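COG0546: Predicted phosphatases (Streptococcus pneumoniae, PDB 2AH5) is of unknown function but probably acts as a phosphatase of the haloacid dehalogenase-like hydrolase family. Local coordinates at residues Ser18-Gly21 with Ile22-Phe26; Tyr28-Glu32 with Leu33-Ser37; Lys41-Arg44 with Gly45-Gly48; Ser53-Ala56 with Thr57-Lys61; Ile64-Ala67 with Val68-Arg72. One frame throughout, in Å; residues are numbered along the deposited sequence.

In the fold
All five contacts are short-range and belong to the helical part of the chain between residues 18 and 72, a unit apart from the six-stranded parallel sheet and consistent with the cap of a haloacid dehalogenase-like hydrolase. Contacts 1 and 5 lie along the first turns of helices 19-33 and 64-79, contact 1 beginning at the N-cap, and rest on straight backbone bonds. Contacts 2, 3 and 4 close helices 19-33, 40-45 and 51-56, where carbonyls are shared or approached from above their planes. Aromatic residues of all five meet in a common interior, whereas the glutamates, glutamine and lysines lie outside. Contact 1 is nearest the putative DxDxT-type signature; contact 2, its centre about 25 Å from the centre of the chain, is the most remote.

Contact 1 of 5, residues Ser18-Gly21 with Ile22-Phe26; sequences SSIG and IHNAF
Ser18 O takes the amide of Ile22 (N to O 3.1 Å, N-H...O 163°), and the same i to i+4 step repeats three times: His23 N to Ser19 O, Asn24 N to Ile20 O and Ala25 N to Gly21 O, each 2.9 Å. These four bonds form the opening turns of helix 19-33, with Ser18 at the N-cap position. Its hydroxyl makes no cap; it bonds to Asp12, part of a putative DxDxT-type signature. With CG1 beside the backbone N (chi1 -64°), Ile22 extends back along the helix, bringing CD1 to 3.4 Å from Ser18 OG and CG1 to 3.4 Å from Ser18 O. On another side of the helix, Ile20 and Asn24 run side by side, with Ile20 CG2 3.7 Å from Asn24 ND2. The amide carbon of Asn24, CG, lies 3.2 Å from Ile20 O, while ND2 has its stronger partner in Glu82. Gly21 presents only backbone here, and Ala25 CB rests 3.4 Å from Gly21 O. On the buried flank, Ile22 and Ala25 face Tyr71 of helix 64-79; Ile22 also touches Met47, and His23 packs on Ile43 of helix 40-45.

Contact 2 of 5, residues Tyr28-Glu32 with Leu33-Ser37; sequences YTFKE and LGVPS
Phe30 and Val35 carry the side-chain contact: Val35 CG2, set between its own backbone N and carbonyl carbon (chi1 -62°, measured to CG1), lies 3.5 Å from Phe30 CD1 and meets the ring at a slant, the two side chains crossing. Beyond CD2 on the other flank of the ring comes Ser37, whose CA is 4.0 Å from Phe30 CD2. Alongside, Thr29 and Leu33 run in the same direction, with Thr29 CG2 3.9 Å from Leu33 CD1; Leu33 CG also sits 3.3 Å from Thr29 O. The backbone positions Val35, whose amide gives a nearly straight bond to Phe30 O (N to O 3.0 Å, 174°). The amide of Gly34 reaches Lys31 O at 3.2 Å from above the carbonyl plane, and makes a weak bond to Phe30 O. Leu33 N keeps the last ordinary helical bond, to Thr29 O at 2.9 Å. Further out, Thr29 OG1 is tied to Ala25 O, Phe30 touches Cys58, and Leu33 packs on Leu59 and Ile70. Gly34, with its positive phi of 72°, and the paired bonds back from Gly34 and Val35 make this a Schellman motif, which ends helix 19-33 and turns the chain toward helix 40-45.

Contact 3 of 5, residues Lys41-Arg44 with Gly45-Gly48; sequences KTIR and GFMG
Phe46 has CG beside its backbone N (chi1 -58°), which lays the ring back along helix 40-45 next to Thr42; the two side chains run the same way. Thr42 sends its methyl, rather than its hydroxyl, to the ring: CG2 lies 3.7 Å from Phe46 CZ. The carbonyl oxygen of Thr42 stands over one ring face, displaced toward the rim, Phe46 CD1 being 3.6 Å from Thr42 O. Met47, a selenomethionine, likewise starts beside its backbone N (chi1 -54°) and then runs fully extended, crossing Ile43 so that its CE comes to 4.0 Å from Ile43 CG2. Closer in, Met47 CG is 3.5 Å from Arg44 O. The backbone between them winds more tightly as the helix ends. Gly45 N still bonds to Lys41 O in the i to i+4 manner (3.2 Å), with a weak second bond to Thr42 O. The next two amides reach back three residues, Phe46 N to Ile43 O at 2.9 Å and Met47 N to Arg44 O at 3.1 Å. Both donors sit above the plane of the carbonyl they use, well off its lone pairs. Outside, Lys41 CA lies under one face of the Arg44 guanidinium, near its rim. The turn connects helix 40-45 with helix 51-56: the ring of Phe46 meets that of Phe26 on helix 19-33 and touches Thr57, while Met47 touches Ser19 of helix 19-33 and the loop residue Phe184.

Contact 4 of 5, residues Ser53-Ala56 with Thr57-Lys61; sequences SSFA and TCLSK
The tight part is at Thr57, whose hydroxyl gives a 2.6 Å hydrogen bond from OG1 to Ser54 O, in the carbonyl plane. That geometry follows from chi1 of 69°, which tucks OG1 between the backbone N and the carbonyl carbon. Ser54 O accepts a second bond from Thr57 N at 3.0 Å, this donor sitting above the plane, so two donors of one residue hold a single oxygen. Phe55 O is shared in the same spirit: Cys58 N comes from above its plane at 3.1 Å, and Leu59 N lies almost in line with the C=O at 2.9 Å, though its N-H is bent off that line (132°). Thr57 N and Cys58 N thus reach back three residues and Leu59 N four, where the chain leaves helix 51-56 for the loop before helix 64-79, in a region consistent with the family's cap. On the buried flank Phe55 and Leu59 lie side by side, Phe55 CD2 and Leu59 CD1 3.6 Å apart. Around them, Phe55 meets Phe26 edge-to-face, and both pack on Ile64 and Ala67. The side at Ala56, which is exposed, is looser. Thr57 N adds a weak bond to Ser53 O, and a water donates to Ala56 O at 2.7 Å and to Leu59 O at 2.8 Å.

Contact 5 of 5, residues Ile64-Ala67 with Val68-Arg72; sequences ISEA and VQIYR
The first turns of helix 64-79 join Ile64-Ala67 to Val68-Arg72 in regular alpha-helical fashion, and this helix packs beside helices 19-33 and 51-56, an arrangement consistent with the helical cap of haloacid dehalogenase-like hydrolases. Four i to i+4 bonds make the frame: Val68 N to Ile64 O at 2.8 Å, Gln69 N to Ser65 O, Ile70 N to Glu66 O, and Tyr71 N to Ala67 O at 2.9 Å, the last nearly straight (172°). Val68 places CG2 beside its backbone N, where it sits 3.3 Å from Ile64 O and 4.1 Å from Ile64 CG2; these two side chains cross. Glu66 and Ile70 instead run side by side. The stem of Glu66 does the touching, its CG lying 3.7 Å from Ile70 CD1, while CG1 of Ile70 is 3.4 Å from Glu66 O. On the outer flank a water spans Ser65 and Gln69 through weak bonds, 3.3 Å from Ser65 OG and 3.5 Å from Gln69 OE1. Tyr71, with CG anti to its backbone N (chi1 179°), swings its ring away from the first turn to meet Phe26 edge-to-face and to touch Leu51. The chemistry is therefore split by position: near-straight backbone hydrogen bonds set the spacing, aliphatic carbons pack over the carbonyls one turn back, and the polar groups of Ser65 and Gln69 are linked only loosely through water.

Contact 1 of 5, residues Ser18-Gly21 with Ile22-Phe26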
loop_
_atom_site.group_PDB
_atom_site.type_symbol
_atom_site.label_atom_id
_atom_site.label_comp_id
_atom_site.label_asym_id
_atom_site.label_seq_id
_atom_site.Cartn_x
_atom_site.Cartn_y
_atom_site.Cartn_z
ATOM N N SER A 18 7.874 0.567 -4.960
ATOM C CA SER A 18 8.376 1.880 -4.544
ATOM C C SER A 18 9.661 1.713 -3.710
ATOM O O SER A 18 10.126 2.687 -3.098
ATOM C CB SER A 18 7.299 2.594 -3.729
ATOM O OG SER A 18 6.665 1.683 -2.837
ATOM N N SER A 19 10.193 0.485 -3.635
ATOM C CA SER A 19 11.265 0.167 -2.648
ATOM C C SER A 19 12.532 1.013 -2.779
ATOM O O SER A 19 13.077 1.414 -1.761
ATOM C CB SER A 19 11.656 -1.322 -2.639
ATOM O OG SER A 19 12.180 -1.717 -3.895
ATOM N N ILE A 20 13.005 1.273 -3.995
ATOM C CA ILE A 20 14.233 2.093 -4.142
ATOM C C ILE A 20 14.064 3.488 -3.507
ATOM O O ILE A 20 14.912 3.930 -2.731
ATOM C CB ILE A 20 14.765 2.181 -5.600
ATOM C CG1 ILE A 20 15.092 0.776 -6.139
ATOM C CG2 ILE A 20 16.047 3.037 -5.644
ATOM C CD1 ILE A 20 15.244 0.697 -7.619
ATOM N N GLY A 21 12.979 4.182 -3.828
ATOM C CA GLY A 21 12.739 5.513 -3.258
ATOM C C GLY A 21 12.484 5.524 -1.752
ATOM O O GLY A 21 12.893 6.466 -1.069
ATOM N N ILE A 22 11.785 4.513 -1.220
ATOM C CA ILE A 22 11.559 4.423 0.230
ATOM C C ILE A 22 12.898 4.174 0.926
ATOM O O ILE A 22 13.253 4.886 1.869
ATOM C CB ILE A 22 10.523 3.310 0.570
ATOM C CG1 ILE A 22 9.156 3.665 -0.035
ATOM C CG2 ILE A 22 10.384 3.111 2.097
ATOM C CD1 ILE A 22 8.116 2.493 0.072
ATOM N N HIS A 23 13.648 3.200 0.409
ATOM C CA HIS A 23 14.972 2.894 0.947
ATOM C C HIS A 23 15.835 4.149 0.946
ATOM O O HIS A 23 16.458 4.462 1.955
ATOM C CB HIS A 23 15.651 1.797 0.128
ATOM C CG HIS A 23 16.954 1.327 0.697
ATOM N ND1 HIS A 23 18.147 1.973 0.445
ATOM C CD2 HIS A 23 17.256 0.279 1.499
ATOM C CE1 HIS A 23 19.130 1.337 1.060
ATOM N NE2 HIS A 23 18.617 0.299 1.698
ATOM N N ASN A 24 15.893 4.847 -0.186
ATOM C CA ASN A 24 16.696 6.068 -0.295
ATOM C C ASN A 24 16.255 7.183 0.659
ATOM O O ASN A 24 17.088 7.944 1.215
ATOM C CB ASN A 24 16.711 6.579 -1.739
ATOM C CG ASN A 24 17.581 5.727 -2.666
ATOM O OD1 ASN A 24 18.319 4.846 -2.223
ATOM N ND2 ASN A 24 17.476 5.991 -3.974
ATOM N N ALA A 25 14.953 7.334 0.828
ATOM C CA ALA A 25 14.457 8.298 1.805
ATOM C C ALA A 25 14.941 7.934 3.225
ATOM O O ALA A 25 15.366 8.827 3.975
ATOM C CB ALA A 25 12.938 8.397 1.740
ATOM N N PHE A 26 14.880 6.651 3.608
ATOM C CA PHE A 26 15.401 6.260 4.931
ATOM C C PHE A 26 16.897 6.547 5.092
ATOM O O PHE A 26 17.327 7.142 6.088
ATOM C CB PHE A 26 15.117 4.802 5.256
ATOM C CG PHE A 26 13.743 4.587 5.785
ATOM C CD1 PHE A 26 12.818 3.887 5.032
ATOM C CD2 PHE A 26 13.363 5.131 7.021
ATOM C CE1 PHE A 26 11.528 3.689 5.502
ATOM C CE2 PHE A 26 12.046 4.923 7.515
ATOM C CZ PHE A 26 11.137 4.220 6.735
#

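Contact 2 of 5, residues Tyr28-Glu32 with Leu33-Ser37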
loop_
_atom_site.group_PDB
_atom_site.type_symbol
_atom_site.label_atom_id
_atom_site.label_comp_id
_atom_site.label_asym_id
_atom_site.label_seq_id
_atom_site.Cartn_x
_atom_site.Cartn_y
_atom_site.Cartn_z
ATOM N N TYR A 28 18.837 8.559 3.349
ATOM C CA TYR A 28 19.057 10.025 3.366
ATOM C C TYR A 28 18.860 10.569 4.771
ATOM O O TYR A 28 19.632 11.425 5.243
ATOM C CB TYR A 28 18.123 10.771 2.371
ATOM C CG TYR A 28 18.328 12.276 2.430
ATOM C CD1 TYR A 28 19.479 12.852 1.890
ATOM C CD2 TYR A 28 17.415 13.109 3.109
ATOM C CE1 TYR A 28 19.695 14.240 1.954
ATOM C CE2 TYR A 28 17.620 14.498 3.182
ATOM C CZ TYR A 28 18.770 15.044 2.614
ATOM O OH TYR A 28 19.018 16.397 2.701
ATOM N N THR A 29 17.806 10.092 5.442
ATOM C CA THR A 29 17.502 10.550 6.802
ATOM C C THR A 29 18.608 10.200 7.783
ATOM O O THR A 29 19.068 11.060 8.516
ATOM C CB THR A 29 16.125 10.045 7.285
ATOM O OG1 THR A 29 15.137 10.451 6.331
ATOM C CG2 THR A 29 15.760 10.661 8.676
ATOM N N PHE A 30 19.035 8.942 7.790
ATOM C CA PHE A 30 20.138 8.521 8.656
ATOM C C PHE A 30 21.452 9.253 8.348
ATOM O O PHE A 30 22.181 9.615 9.290
ATOM C CB PHE A 30 20.300 7.004 8.624
ATOM C CG PHE A 30 19.044 6.256 9.052
ATOM C CD1 PHE A 30 18.434 6.529 10.275
ATOM C CD2 PHE A 30 18.493 5.281 8.238
ATOM C CE1 PHE A 30 17.264 5.829 10.683
ATOM C CE2 PHE A 30 17.335 4.591 8.619
ATOM C CZ PHE A 30 16.718 4.875 9.848
ATOM N N LYS A 31 21.750 9.473 7.066
ATOM C CA LYS A 31 22.911 10.314 6.674
ATOM C C LYS A 31 22.807 11.722 7.316
ATOM O O LYS A 31 23.759 12.225 7.904
ATOM C CB LYS A 31 23.036 10.420 5.149
ATOM C CG LYS A 31 23.976 11.574 4.683
ATOM C CD LYS A 31 24.047 11.717 3.191
ATOM C CE LYS A 31 24.943 12.890 2.827
ATOM N NZ LYS A 31 25.311 12.907 1.376
ATOM N N GLU A 32 21.633 12.346 7.228
ATOM C CA GLU A 32 21.476 13.703 7.761
ATOM C C GLU A 32 21.560 13.746 9.272
ATOM O O GLU A 32 22.105 14.717 9.856
ATOM C CB GLU A 32 20.170 14.344 7.263
ATOM C CG GLU A 32 20.172 14.674 5.751
ATOM C CD GLU A 32 21.357 15.554 5.347
ATOM O OE1 GLU A 32 21.498 16.645 5.919
ATOM O OE2 GLU A 32 22.159 15.133 4.490
ATOM N N LEU A 33 21.050 12.692 9.912
ATOM C CA LEU A 33 21.084 12.591 11.375
ATOM C C LEU A 33 22.455 12.124 11.908
ATOM O O LEU A 33 22.719 12.178 13.119
ATOM C CB LEU A 33 19.956 11.691 11.872
ATOM C CG LEU A 33 18.531 12.204 11.607
ATOM C CD1 LEU A 33 17.502 11.230 12.154
ATOM C CD2 LEU A 33 18.274 13.618 12.146
ATOM N N GLY A 34 23.304 11.667 10.996
ATOM C CA GLY A 34 24.660 11.237 11.306
ATOM C C GLY A 34 24.711 9.915 12.048
ATOM O O GLY A 34 25.523 9.748 12.955
ATOM N N VAL A 35 23.825 8.994 11.677
ATOM C CA VAL A 35 23.692 7.682 12.332
ATOM C C VAL A 35 23.821 6.571 11.300
ATOM O O VAL A 35 23.446 6.761 10.143
ATOM C CB VAL A 35 22.332 7.518 13.069
ATOM C CG1 VAL A 35 22.179 8.549 14.188
ATOM C CG2 VAL A 35 21.184 7.609 12.105
ATOM N N PRO A 36 24.383 5.406 11.697
ATOM C CA PRO A 36 24.490 4.345 10.697
ATOM C C PRO A 36 23.120 3.918 10.184
ATOM O O PRO A 36 22.128 3.879 10.957
ATOM C CB PRO A 36 25.197 3.209 11.458
ATOM C CG PRO A 36 25.975 3.944 12.563
ATOM C CD PRO A 36 24.994 5.018 12.981
ATOM N N SER A 37 23.051 3.646 8.886
ATOM C CA SER A 37 21.850 3.081 8.306
ATOM C C SER A 37 21.711 1.609 8.710
ATOM O O SER A 37 22.695 0.864 8.687
ATOM C CB SER A 37 21.907 3.182 6.783
ATOM O OG SER A 37 20.756 2.584 6.211
#

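Contact 3 of 5, residues Lys41-Arg44 with Gly45-Gly48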
loop_
_atom_site.group_PDB
_atom_site.type_symbol
_atom_site.label_atom_id
_atom_site.label_comp_id
_atom_site.label_asym_id
_atom_site.label_seq_id
_atom_site.Cartn_x
_atom_site.Cartn_y
_atom_site.Cartn_z
ATOM N N LYS A 41 17.474 -5.588 4.744
ATOM C CA LYS A 41 16.362 -6.381 5.284
ATOM C C LYS A 41 15.564 -5.567 6.291
ATOM O O LYS A 41 14.346 -5.491 6.176
ATOM C CB LYS A 41 16.821 -7.711 5.890
ATOM C CG LYS A 41 15.682 -8.742 5.931
ATOM C CD LYS A 41 16.138 -10.117 6.463
ATOM C CE LYS A 41 17.526 -10.557 5.906
ATOM N NZ LYS A 41 17.572 -10.786 4.421
ATOM N N THR A 42 16.254 -4.943 7.243
ATOM C CA THR A 42 15.618 -4.059 8.234
ATOM C C THR A 42 14.783 -2.978 7.554
ATOM O O THR A 42 13.616 -2.789 7.905
ATOM C CB THR A 42 16.662 -3.458 9.205
ATOM O OG1 THR A 42 17.324 -4.532 9.886
ATOM C CG2 THR A 42 16.016 -2.527 10.229
ATOM N N ILE A 43 15.354 -2.294 6.558
ATOM C CA ILE A 43 14.613 -1.227 5.849
ATOM C C ILE A 43 13.411 -1.764 5.058
ATOM O O ILE A 43 12.360 -1.104 4.985
ATOM C CB ILE A 43 15.547 -0.290 5.006
ATOM C CG1 ILE A 43 16.510 0.452 5.940
ATOM C CG2 ILE A 43 14.723 0.720 4.161
ATOM C CD1 ILE A 43 17.662 1.191 5.234
ATOM N N ARG A 44 13.534 -2.982 4.516
ATOM C CA ARG A 44 12.384 -3.668 3.907
ATOM C C ARG A 44 11.211 -3.777 4.892
ATOM O O ARG A 44 10.031 -3.627 4.512
ATOM C CB ARG A 44 12.791 -5.069 3.401
ATOM C CG ARG A 44 13.457 -5.035 2.032
ATOM C CD ARG A 44 13.470 -6.405 1.325
ATOM N NE ARG A 44 14.526 -7.313 1.793
ATOM C CZ ARG A 44 15.824 -7.173 1.530
ATOM N NH1 ARG A 44 16.259 -6.143 0.819
ATOM N NH2 ARG A 44 16.694 -8.055 2.001
ATOM N N GLY A 45 11.555 -4.007 6.159
ATOM C CA GLY A 45 10.603 -4.143 7.242
ATOM C C GLY A 45 9.898 -2.839 7.557
ATOM O O GLY A 45 8.825 -2.848 8.149
ATOM N N PHE A 46 10.511 -1.711 7.165
ATOM C CA PHE A 46 9.877 -0.391 7.309
ATOM C C PHE A 46 8.864 -0.032 6.190
ATOM O O PHE A 46 8.275 1.059 6.207
ATOM C CB PHE A 46 10.922 0.736 7.372
ATOM C CG PHE A 46 11.937 0.626 8.490
ATOM C CD1 PHE A 46 11.753 -0.219 9.586
ATOM C CD2 PHE A 46 13.087 1.433 8.448
ATOM C CE1 PHE A 46 12.720 -0.287 10.608
ATOM C CE2 PHE A 46 14.051 1.379 9.469
ATOM C CZ PHE A 46 13.870 0.517 10.540
HETATM N N MSE A 47 8.694 -0.913 5.208
HETATM C CA MSE A 47 7.782 -0.658 4.085
HETATM C C MSE A 47 6.382 -1.200 4.388
HETATM O O MSE A 47 6.099 -2.380 4.148
HETATM C CB MSE A 47 8.354 -1.260 2.793
HETATM C CG MSE A 47 9.771 -0.767 2.520
HETATM SE SE MSE A 47 10.586 -1.480 0.895
HETATM C CE MSE A 47 12.440 -0.503 1.051
ATOM N N GLY A 48 5.507 -0.339 4.898
ATOM C CA GLY A 48 4.207 -0.792 5.423
ATOM C C GLY A 48 3.800 -0.170 6.748
ATOM O O GLY A 48 2.737 0.444 6.833
#

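Contact 4 of 5, residues Ser53-Ala56 with Thr57-Lys61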
loop_
_atom_site.group_PDB
_atom_site.type_symbol
_atom_site.label_atom_id
_atom_site.label_comp_id
_atom_site.label_asym_id
_atom_site.label_seq_id
_atom_site.Cartn_x
_atom_site.Cartn_y
_atom_site.Cartn_z
ATOM N N SER A 53 6.574 4.877 13.641
ATOM C CA SER A 53 6.840 3.589 14.278
ATOM C C SER A 53 8.193 2.991 13.882
ATOM O O SER A 53 8.937 2.493 14.735
ATOM C CB SER A 53 5.720 2.603 13.968
ATOM O OG SER A 53 5.851 1.461 14.802
ATOM N N SER A 54 8.505 3.034 12.587
ATOM C CA SER A 54 9.802 2.583 12.098
ATOM C C SER A 54 10.960 3.353 12.699
ATOM O O SER A 54 11.900 2.741 13.201
ATOM C CB SER A 54 9.861 2.634 10.574
ATOM O OG SER A 54 8.961 1.674 10.035
ATOM N N PHE A 55 10.906 4.683 12.636
ATOM C CA PHE A 55 11.971 5.510 13.214
ATOM C C PHE A 55 12.114 5.297 14.724
ATOM O O PHE A 55 13.213 5.384 15.267
ATOM C CB PHE A 55 11.753 6.995 12.915
ATOM C CG PHE A 55 12.178 7.415 11.517
ATOM C CD1 PHE A 55 11.297 8.111 10.699
ATOM C CD2 PHE A 55 13.466 7.149 11.044
ATOM C CE1 PHE A 55 11.675 8.531 9.425
ATOM C CE2 PHE A 55 13.854 7.556 9.762
ATOM C CZ PHE A 55 12.952 8.245 8.945
ATOM N N ALA A 56 11.006 5.024 15.402
ATOM C CA ALA A 56 11.083 4.692 16.834
ATOM C C ALA A 56 11.968 3.460 17.102
ATOM O O ALA A 56 12.622 3.379 18.140
ATOM C CB ALA A 56 9.689 4.521 17.435
ATOM N N THR A 57 12.038 2.520 16.162
ATOM C CA THR A 57 12.895 1.348 16.363
ATOM C C THR A 57 14.399 1.655 16.426
ATOM O O THR A 57 15.171 0.863 16.982
ATOM C CB THR A 57 12.614 0.203 15.359
ATOM O OG1 THR A 57 13.019 0.591 14.042
ATOM C CG2 THR A 57 11.126 -0.186 15.371
ATOM N N CYS A 58 14.824 2.796 15.882
ATOM C CA CYS A 58 16.262 3.050 15.736
ATOM C C CYS A 58 16.748 4.448 16.114
ATOM O O CYS A 58 17.938 4.736 16.003
ATOM C CB CYS A 58 16.702 2.711 14.304
ATOM S SG CYS A 58 15.677 3.482 13.050
ATOM N N LEU A 59 15.829 5.320 16.524
ATOM C CA LEU A 59 16.172 6.681 16.916
ATOM C C LEU A 59 15.599 7.015 18.286
ATOM O O LEU A 59 14.626 6.410 18.726
ATOM C CB LEU A 59 15.641 7.694 15.894
ATOM C CG LEU A 59 16.171 7.687 14.466
ATOM C CD1 LEU A 59 15.424 8.753 13.668
ATOM C CD2 LEU A 59 17.682 7.912 14.411
ATOM N N SER A 60 16.189 8.003 18.954
ATOM C CA SER A 60 15.612 8.502 20.196
ATOM C C SER A 60 14.293 9.181 19.906
ATOM O O SER A 60 14.133 9.829 18.867
ATOM C CB SER A 60 16.565 9.461 20.908
ATOM O OG SER A 60 17.717 8.762 21.335
ATOM N N LYS A 61 13.354 9.022 20.837
ATOM C CA LYS A 61 11.996 9.557 20.710
ATOM C C LYS A 61 11.970 11.060 20.364
ATOM O O LYS A 61 11.170 11.499 19.521
ATOM C CB LYS A 61 11.203 9.236 21.990
ATOM C CG LYS A 61 9.745 9.701 22.027
ATOM C CD LYS A 61 9.172 9.571 23.437
ATOM C CE LYS A 61 9.873 10.554 24.417
ATOM N NZ LYS A 61 9.276 10.642 25.802
HETATM O O HOH W 1 12.394 5.293 20.031
#

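Contact 5 of 5, residues Ile64-Ala67 with Val68-Arg72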
loop_
_atom_site.group_PDB
_atom_site.type_symbol
_atom_site.label_atom_id
_atom_site.label_comp_id
_atom_site.label_asym_id
_atom_site.label_seq_id
_atom_site.Cartn_x
_atom_site.Cartn_y
_atom_site.Cartn_z
ATOM N N ILE A 64 12.267 11.739 16.462
ATOM C CA ILE A 64 11.342 11.130 15.479
ATOM C C ILE A 64 10.741 12.156 14.543
ATOM O O ILE A 64 10.706 11.935 13.326
ATOM C CB ILE A 64 10.182 10.304 16.143
ATOM C CG1 ILE A 64 10.735 9.191 17.038
ATOM C CG2 ILE A 64 9.238 9.729 15.082
ATOM C CD1 ILE A 64 11.890 8.456 16.456
ATOM N N SER A 65 10.236 13.251 15.113
ATOM C CA SER A 65 9.590 14.318 14.342
ATOM C C SER A 65 10.544 14.906 13.303
ATOM O O SER A 65 10.166 15.107 12.145
ATOM C CB SER A 65 9.069 15.420 15.280
ATOM O OG SER A 65 8.384 16.414 14.541
ATOM N N GLU A 66 11.783 15.170 13.718
ATOM C CA GLU A 66 12.817 15.662 12.784
ATOM C C GLU A 66 13.080 14.633 11.678
ATOM O O GLU A 66 13.170 14.981 10.492
ATOM C CB GLU A 66 14.121 15.949 13.533
ATOM C CG GLU A 66 15.286 16.425 12.656
ATOM C CD GLU A 66 16.611 16.498 13.417
ATOM O OE1 GLU A 66 16.656 16.121 14.598
ATOM O OE2 GLU A 66 17.627 16.910 12.824
ATOM N N ALA A 67 13.238 13.375 12.085
ATOM C CA ALA A 67 13.427 12.268 11.124
ATOM C C ALA A 67 12.293 12.202 10.098
ATOM O O ALA A 67 12.554 12.111 8.906
ATOM C CB ALA A 67 13.580 10.937 11.841
ATOM N N VAL A 68 11.036 12.248 10.557
ATOM C CA VAL A 68 9.884 12.232 9.646
ATOM C C VAL A 68 9.907 13.406 8.671
ATOM O O VAL A 68 9.674 13.238 7.475
ATOM C CB VAL A 68 8.543 12.173 10.432
ATOM C CG1 VAL A 68 7.332 12.341 9.491
ATOM C CG2 VAL A 68 8.466 10.852 11.168
ATOM N N GLN A 69 10.203 14.596 9.181
ATOM C CA GLN A 69 10.340 15.762 8.318
ATOM C C GLN A 69 11.391 15.580 7.236
ATOM O O GLN A 69 11.117 15.853 6.063
ATOM C CB GLN A 69 10.618 17.024 9.136
ATOM C CG GLN A 69 10.772 18.285 8.276
ATOM C CD GLN A 69 11.095 19.518 9.120
ATOM O OE1 GLN A 69 10.452 19.753 10.127
ATOM N NE2 GLN A 69 12.085 20.303 8.702
ATOM N N ILE A 70 12.577 15.113 7.615
ATOM C CA ILE A 70 13.684 14.952 6.674
ATOM C C ILE A 70 13.309 13.876 5.624
ATOM O O ILE A 70 13.468 14.075 4.423
ATOM C CB ILE A 70 15.019 14.622 7.410
ATOM C CG1 ILE A 70 15.511 15.828 8.233
ATOM C CG2 ILE A 70 16.115 14.193 6.419
ATOM C CD1 ILE A 70 16.538 15.451 9.322
ATOM N N TYR A 71 12.801 12.740 6.096
ATOM C CA TYR A 71 12.345 11.677 5.201
ATOM C C TYR A 71 11.413 12.205 4.106
ATOM O O TYR A 71 11.583 11.918 2.920
ATOM C CB TYR A 71 11.639 10.592 6.024
ATOM C CG TYR A 71 11.093 9.450 5.172
ATOM C CD1 TYR A 71 11.760 8.242 5.084
ATOM C CD2 TYR A 71 9.901 9.604 4.469
ATOM C CE1 TYR A 71 11.245 7.191 4.309
ATOM C CE2 TYR A 71 9.387 8.584 3.692
ATOM C CZ TYR A 71 10.055 7.386 3.612
ATOM O OH TYR A 71 9.517 6.376 2.819
ATOM N N ARG A 72 10.419 12.959 4.519
ATOM C CA ARG A 72 9.446 13.481 3.562
ATOM C C ARG A 72 10.082 14.468 2.583
ATOM O O ARG A 72 9.668 14.523 1.412
ATOM C CB ARG A 72 8.247 14.078 4.278
ATOM C CG ARG A 72 7.508 13.081 5.135
ATOM C CD ARG A 72 6.055 13.425 5.222
ATOM N NE ARG A 72 5.275 12.382 5.899
ATOM C CZ ARG A 72 5.011 11.170 5.395
ATOM N NH1 ARG A 72 5.489 10.808 4.211
ATOM N NH2 ARG A 72 4.285 10.301 6.098
HETATM O O HOH W 2 10.630 18.585 13.408
#